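Local coordinates for beta-glucoside phosphorylase BglX (Unidentified, PDB 5VQE), which probably cleaves beta-glucosides by phosphorolysis, as a family GH3 beta-glycoside phosphorylase, and binds 2-deoxy-2-fluoroglucose in a pocket that is probably its active site, at residues P505-L509 / V520-T525; T410-I414 / D466-I471. All blocks are in the same frame, centred on the assembly; numbering follows the deposited sequence.

Interaction 1: residues P505-L509 / V520-T525; sequences PTLFL and VPMVKT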
loop_
_atom_site.group_PDB
_atom_site.type_symbol
_atom_site.label_atom_id
_atom_site.label_comp_id
_atom_site.label_asym_id
_atom_site.label_seq_id
_atom_site.Cartn_x
_atom_site.Cartn_y
_atom_site.Cartn_z
ATOM N N PRO A 505 -12.734 -27.707 -21.117
ATOM C CA PRO A 505 -12.656 -27.312 -19.703
ATOM C C PRO A 505 -11.710 -26.136 -19.511
ATOM O O PRO A 505 -10.607 -26.106 -20.064
ATOM C CB PRO A 505 -12.141 -28.578 -19.013
ATOM C CG PRO A 505 -12.593 -29.695 -19.897
ATOM C CD PRO A 505 -12.489 -29.153 -21.294
ATOM N N THR A 506 -12.153 -25.149 -18.733
ATOM C CA THR A 506 -11.392 -23.924 -18.522
ATOM C C THR A 506 -11.288 -23.627 -17.030
ATOM O O THR A 506 -12.298 -23.620 -16.316
ATOM C CB THR A 506 -12.040 -22.748 -19.268
ATOM O OG1 THR A 506 -12.053 -23.025 -20.672
ATOM C CG2 THR A 506 -11.269 -21.460 -19.043
ATOM N N LEU A 507 -10.062 -23.384 -16.573
ATOM C CA LEU A 507 -9.761 -23.042 -15.188
ATOM C C LEU A 507 -9.159 -21.644 -15.154
ATOM O O LEU A 507 -8.251 -21.344 -15.934
ATOM C CB LEU A 507 -8.787 -24.066 -14.596
ATOM C CG LEU A 507 -8.125 -23.753 -13.253
ATOM C CD1 LEU A 507 -9.158 -23.761 -12.148
ATOM C CD2 LEU A 507 -7.028 -24.777 -12.979
ATOM N N PHE A 508 -9.661 -20.791 -14.257
ATOM C CA PHE A 508 -9.235 -19.394 -14.177
ATOM C C PHE A 508 -8.605 -19.128 -12.813
ATOM O O PHE A 508 -9.244 -19.347 -11.780
ATOM C CB PHE A 508 -10.410 -18.437 -14.415
ATOM C CG PHE A 508 -9.980 -17.024 -14.694
ATOM C CD1 PHE A 508 -9.580 -16.188 -13.666
ATOM C CD2 PHE A 508 -9.955 -16.539 -15.991
ATOM C CE1 PHE A 508 -9.170 -14.893 -13.931
ATOM C CE2 PHE A 508 -9.549 -15.251 -16.254
ATOM C CZ PHE A 508 -9.156 -14.430 -15.225
ATOM N N LEU A 509 -7.355 -18.666 -12.820
ATOM C CA LEU A 509 -6.602 -18.336 -11.617
ATOM C C LEU A 509 -6.288 -16.846 -11.623
ATOM O O LEU A 509 -5.613 -16.359 -12.537
ATOM C CB LEU A 509 -5.296 -19.129 -11.554
ATOM C CG LEU A 509 -5.357 -20.635 -11.809
ATOM C CD1 LEU A 509 -3.946 -21.194 -11.896
ATOM C CD2 LEU A 509 -6.154 -21.337 -10.728
ATOM N N VAL A 520 -15.146 -12.596 -16.441
ATOM C CA VAL A 520 -15.201 -13.974 -16.933
ATOM C C VAL A 520 -16.269 -14.737 -16.153
ATOM O O VAL A 520 -15.987 -15.797 -15.575
ATOM C CB VAL A 520 -13.826 -14.661 -16.845
ATOM C CG1 VAL A 520 -12.808 -13.908 -17.696
ATOM C CG2 VAL A 520 -13.320 -14.768 -15.397
ATOM N N PRO A 521 -17.513 -14.258 -16.139
ATOM C CA PRO A 521 -18.552 -14.950 -15.362
ATOM C C PRO A 521 -18.891 -16.331 -15.889
ATOM O O PRO A 521 -19.443 -17.140 -15.136
ATOM C CB PRO A 521 -19.754 -14.004 -15.471
ATOM C CG PRO A 521 -19.546 -13.306 -16.767
ATOM C CD PRO A 521 -18.057 -13.102 -16.873
ATOM N N MET A 522 -18.580 -16.623 -17.156
ATOM C CA MET A 522 -18.842 -17.937 -17.736
ATOM C C MET A 522 -17.953 -19.031 -17.154
ATOM O O MET A 522 -18.254 -20.217 -17.331
ATOM C CB MET A 522 -18.652 -17.874 -19.255
ATOM C CG MET A 522 -17.190 -17.743 -19.736
ATOM S SD MET A 522 -16.425 -16.133 -19.441
ATOM C CE MET A 522 -17.163 -15.139 -20.733
ATOM N N VAL A 523 -16.862 -18.658 -16.486
ATOM C CA VAL A 523 -15.897 -19.631 -15.987
ATOM C C VAL A 523 -16.527 -20.430 -14.856
ATOM O O VAL A 523 -17.198 -19.873 -13.976
ATOM C CB VAL A 523 -14.615 -18.907 -15.536
ATOM C CG1 VAL A 523 -13.779 -19.764 -14.612
ATOM C CG2 VAL A 523 -13.779 -18.500 -16.761
ATOM N N LYS A 524 -16.306 -21.745 -14.874
ATOM C CA LYS A 524 -16.938 -22.655 -13.926
ATOM C C LYS A 524 -16.045 -23.002 -12.740
ATOM O O LYS A 524 -16.564 -23.442 -11.707
ATOM C CB LYS A 524 -17.350 -23.960 -14.630
ATOM C CG LYS A 524 -18.256 -23.782 -15.850
ATOM C CD LYS A 524 -18.748 -25.141 -16.361
ATOM C CE LYS A 524 -19.359 -25.073 -17.762
ATOM N NZ LYS A 524 -20.394 -24.009 -17.899
ATOM N N THR A 525 -14.731 -22.837 -12.869
ATOM C CA THR A 525 -13.796 -23.043 -11.766
ATOM C C THR A 525 -12.904 -21.813 -11.662
ATOM O O THR A 525 -12.232 -21.446 -12.632
ATOM C CB THR A 525 -12.959 -24.312 -11.970
ATOM O OG1 THR A 525 -13.830 -25.411 -12.261
ATOM C CG2 THR A 525 -12.171 -24.640 -10.708
HETATM O O HOH W 1 -14.838 -22.792 -17.166
#
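Thr506 meets the second segment through its backbone. Thr506 O lies 2.8 Å from the O of a water, which donates to it. The same water O accepts from Lys524 N at 2.9 Å. The water thus bridges the two segments where they are still too far apart for a direct bond. The Thr506 hydroxyl turns to Val504 O instead. At Leu507 the segments are closer. Leu507 CD1 packs on Thr525 CG2 at 3.5 Å, and helix 534-544 covers the same leucine through Leu544. Phe508 makes the one direct hydrogen bond between the segments, from Phe508 N to Thr525 O at 3.1 Å. The Phe508 CA-to-CB bond points toward the 520-525 segment. Val520 CG2 sits over one face of the Phe508 ring, 3.9 Å from the centroid, in a CH-pi contact. Val523 CG1 packs on Phe508 CB at 3.6 Å. One type I beta turn carries both valines and is closed by Val523 N to Val520 O at 3.1 Å. Tyr472 and Tyr526 also meet the Phe508 ring. The arrangement is that of a loop folding back to start a parallel neighbour, strand 525-528, in the mixed sheet of the C-terminal alpha/beta domain.

Interaction 2: residues T410-I414 / D466-I471; sequences TKRII and DTDLFI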
loop_
_atom_site.group_PDB
_atom_site.type_symbol
_atom_site.label_atom_id
_atom_site.label_comp_id
_atom_site.label_asym_id
_atom_site.label_seq_id
_atom_site.Cartn_x
_atom_site.Cartn_y
_atom_site.Cartn_z
ATOM N N THR A 410 -6.215 -34.603 -18.057
ATOM C CA THR A 410 -6.075 -33.501 -19.018
ATOM C C THR A 410 -4.585 -33.324 -19.336
ATOM O O THR A 410 -3.886 -32.531 -18.699
ATOM C CB THR A 410 -6.687 -32.210 -18.478
ATOM O OG1 THR A 410 -6.046 -31.837 -17.252
ATOM C CG2 THR A 410 -8.190 -32.365 -18.233
ATOM N N LYS A 411 -4.114 -34.038 -20.362
ATOM C CA LYS A 411 -2.686 -34.021 -20.674
ATOM C C LYS A 411 -2.254 -32.683 -21.267
ATOM O O LYS A 411 -1.226 -32.123 -20.870
ATOM C CB LYS A 411 -2.343 -35.168 -21.630
ATOM C CG LYS A 411 -0.878 -35.234 -22.056
ATOM C CD LYS A 411 0.075 -35.562 -20.901
ATOM C CE LYS A 411 -0.299 -36.861 -20.205
ATOM N NZ LYS A 411 -0.687 -37.947 -21.163
ATOM N N ARG A 412 -3.007 -32.162 -22.235
ATOM C CA ARG A 412 -2.577 -31.001 -23.005
ATOM C C ARG A 412 -3.259 -29.741 -22.478
ATOM O O ARG A 412 -4.490 -29.660 -22.437
ATOM C CB ARG A 412 -2.866 -31.206 -24.489
ATOM C CG ARG A 412 -2.115 -32.392 -25.086
ATOM C CD ARG A 412 -2.311 -32.478 -26.594
ATOM N NE ARG A 412 -1.736 -31.319 -27.270
ATOM C CZ ARG A 412 -0.472 -31.225 -27.672
ATOM N NH1 ARG A 412 0.376 -32.230 -27.482
ATOM N NH2 ARG A 412 -0.057 -30.114 -28.262
ATOM N N ILE A 413 -2.452 -28.762 -22.083
ATOM C CA ILE A 413 -2.930 -27.538 -21.455
ATOM C C ILE A 413 -2.484 -26.355 -22.302
ATOM O O ILE A 413 -1.331 -26.291 -22.740
ATOM C CB ILE A 413 -2.402 -27.397 -20.010
ATOM C CG1 ILE A 413 -3.026 -28.463 -19.109
ATOM C CG2 ILE A 413 -2.691 -25.994 -19.462
ATOM C CD1 ILE A 413 -2.441 -28.498 -17.710
ATOM N N ILE A 414 -3.398 -25.417 -22.523
ATOM C CA ILE A 414 -3.059 -24.114 -23.079
ATOM C C ILE A 414 -3.088 -23.121 -21.933
ATOM O O ILE A 414 -4.114 -22.977 -21.256
ATOM C CB ILE A 414 -4.023 -23.694 -24.201
ATOM C CG1 ILE A 414 -3.812 -24.561 -25.445
ATOM C CG2 ILE A 414 -3.800 -22.231 -24.564
ATOM C CD1 ILE A 414 -4.832 -24.287 -26.570
ATOM N N ASP A 466 -6.577 -31.127 -29.816
ATOM C CA ASP A 466 -5.269 -30.644 -29.406
ATOM C C ASP A 466 -5.231 -30.114 -27.980
ATOM O O ASP A 466 -4.136 -29.845 -27.468
ATOM C CB ASP A 466 -4.804 -29.525 -30.350
ATOM C CG ASP A 466 -4.518 -30.017 -31.742
ATOM O OD1 ASP A 466 -4.118 -31.189 -31.888
ATOM O OD2 ASP A 466 -4.673 -29.223 -32.691
ATOM N N THR A 467 -6.383 -29.934 -27.335
ATOM C CA THR A 467 -6.442 -29.245 -26.051
ATOM C C THR A 467 -7.391 -29.964 -25.109
ATOM O O THR A 467 -8.557 -30.192 -25.445
ATOM C CB THR A 467 -6.905 -27.794 -26.219
ATOM O OG1 THR A 467 -6.357 -27.257 -27.424
ATOM C CG2 THR A 467 -6.445 -26.968 -25.033
ATOM N N ASP A 468 -6.890 -30.297 -23.924
ATOM C CA ASP A 468 -7.705 -30.894 -22.881
ATOM C C ASP A 468 -8.125 -29.896 -21.808
ATOM O O ASP A 468 -9.127 -30.136 -21.121
ATOM C CB ASP A 468 -6.936 -32.060 -22.248
ATOM C CG ASP A 468 -6.513 -33.093 -23.285
ATOM O OD1 ASP A 468 -7.408 -33.675 -23.925
ATOM O OD2 ASP A 468 -5.297 -33.290 -23.491
ATOM N N LEU A 469 -7.409 -28.780 -21.668
ATOM C CA LEU A 469 -7.667 -27.840 -20.581
ATOM C C LEU A 469 -7.082 -26.474 -20.924
ATOM O O LEU A 469 -5.949 -26.384 -21.411
ATOM C CB LEU A 469 -7.063 -28.368 -19.273
ATOM C CG LEU A 469 -7.110 -27.453 -18.041
ATOM C CD1 LEU A 469 -8.537 -27.257 -17.546
ATOM C CD2 LEU A 469 -6.222 -28.042 -16.940
ATOM N N PHE A 470 -7.856 -25.419 -20.672
ATOM C CA PHE A 470 -7.363 -24.049 -20.660
ATOM C C PHE A 470 -7.092 -23.662 -19.212
ATOM O O PHE A 470 -7.933 -23.906 -18.343
ATOM C CB PHE A 470 -8.391 -23.068 -21.243
ATOM C CG PHE A 470 -8.426 -22.997 -22.748
ATOM C CD1 PHE A 470 -7.491 -22.251 -23.451
ATOM C CD2 PHE A 470 -9.434 -23.629 -23.454
ATOM C CE1 PHE A 470 -7.548 -22.159 -24.838
ATOM C CE2 PHE A 470 -9.499 -23.543 -24.843
ATOM C CZ PHE A 470 -8.553 -22.813 -25.532
ATOM N N ILE A 471 -5.947 -23.032 -18.956
ATOM C CA ILE A 471 -5.669 -22.412 -17.664
ATOM C C ILE A 471 -5.342 -20.944 -17.891
ATOM O O ILE A 471 -4.504 -20.618 -18.738
ATOM C CB ILE A 471 -4.519 -23.103 -16.911
ATOM C CG1 ILE A 471 -4.847 -24.583 -16.686
ATOM C CG2 ILE A 471 -4.296 -22.387 -15.565
ATOM C CD1 ILE A 471 -3.834 -25.327 -15.818
#
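Arg412 holds most of the polar contacts here. Its backbone N donates to the side chain of Asp468, with 2.8 Å between Arg412 N and Asp468 OD2. Arg412 O accepts from Asp468 N at 2.9 Å and, weakly, from Leu469 N at 3.1 Å. The arginine side chain reaches back to the end of helix 460-466, where Arg412 NE donates to Asp466 O at 2.8 Å. Asp466 OD2 is hydrogen-bonded to Tyr458 OH, and the Thr467 hydroxyl to Leu463 O. From Leu469 onward the pairing is regular parallel beta. Strands 412-414 and 469-471 are neighbours in the sheet of an alpha/beta domain, each flanked by a second parallel strand. Ile414 N donates to Leu469 O at 2.9 Å, and Ile471 N to Ile414 O at 2.9 Å. Ile414 therefore bonds with both N and O to one strand, while Ile413 has backbone hydrogen bonds to Ile444 and His446 on the other side. The Phe470 backbone pairs with Pro505 and Leu507, away from 412-414. Side chains alternate between the faces. Ile413 CD1 meets Leu469 CD2 at 3.9 Å on one face. On the other, Ile414 CG2 lies 3.8 Å from Phe470 CE1.

How the interactions relate
Both interactions belong to one mixed sheet, and they share a boundary. Strands 469-475 and 506-510 are neighbours in it, and Phe470 of interaction 2 joins Pro505 and Leu507 of interaction 1. Leu507 N lies 2.8 Å from Phe470 O, and Phe470 N lies 2.9 Å from Pro505 O; both are probable hydrogen bonds. The centres of the two contacts are about 14 Å apart. The residues that touch in interaction 1 are all buried, and the contact is mostly apolar, with one direct backbone bond and a water bridge. Interaction 2 is partly buried. Thr410, Arg412, Asp466 and Asp468, near the N-terminal ends of the strands, are partly exposed, while its isoleucines, Leu469 and Phe470 are buried. It also covers more surface, 575 against 293 Å².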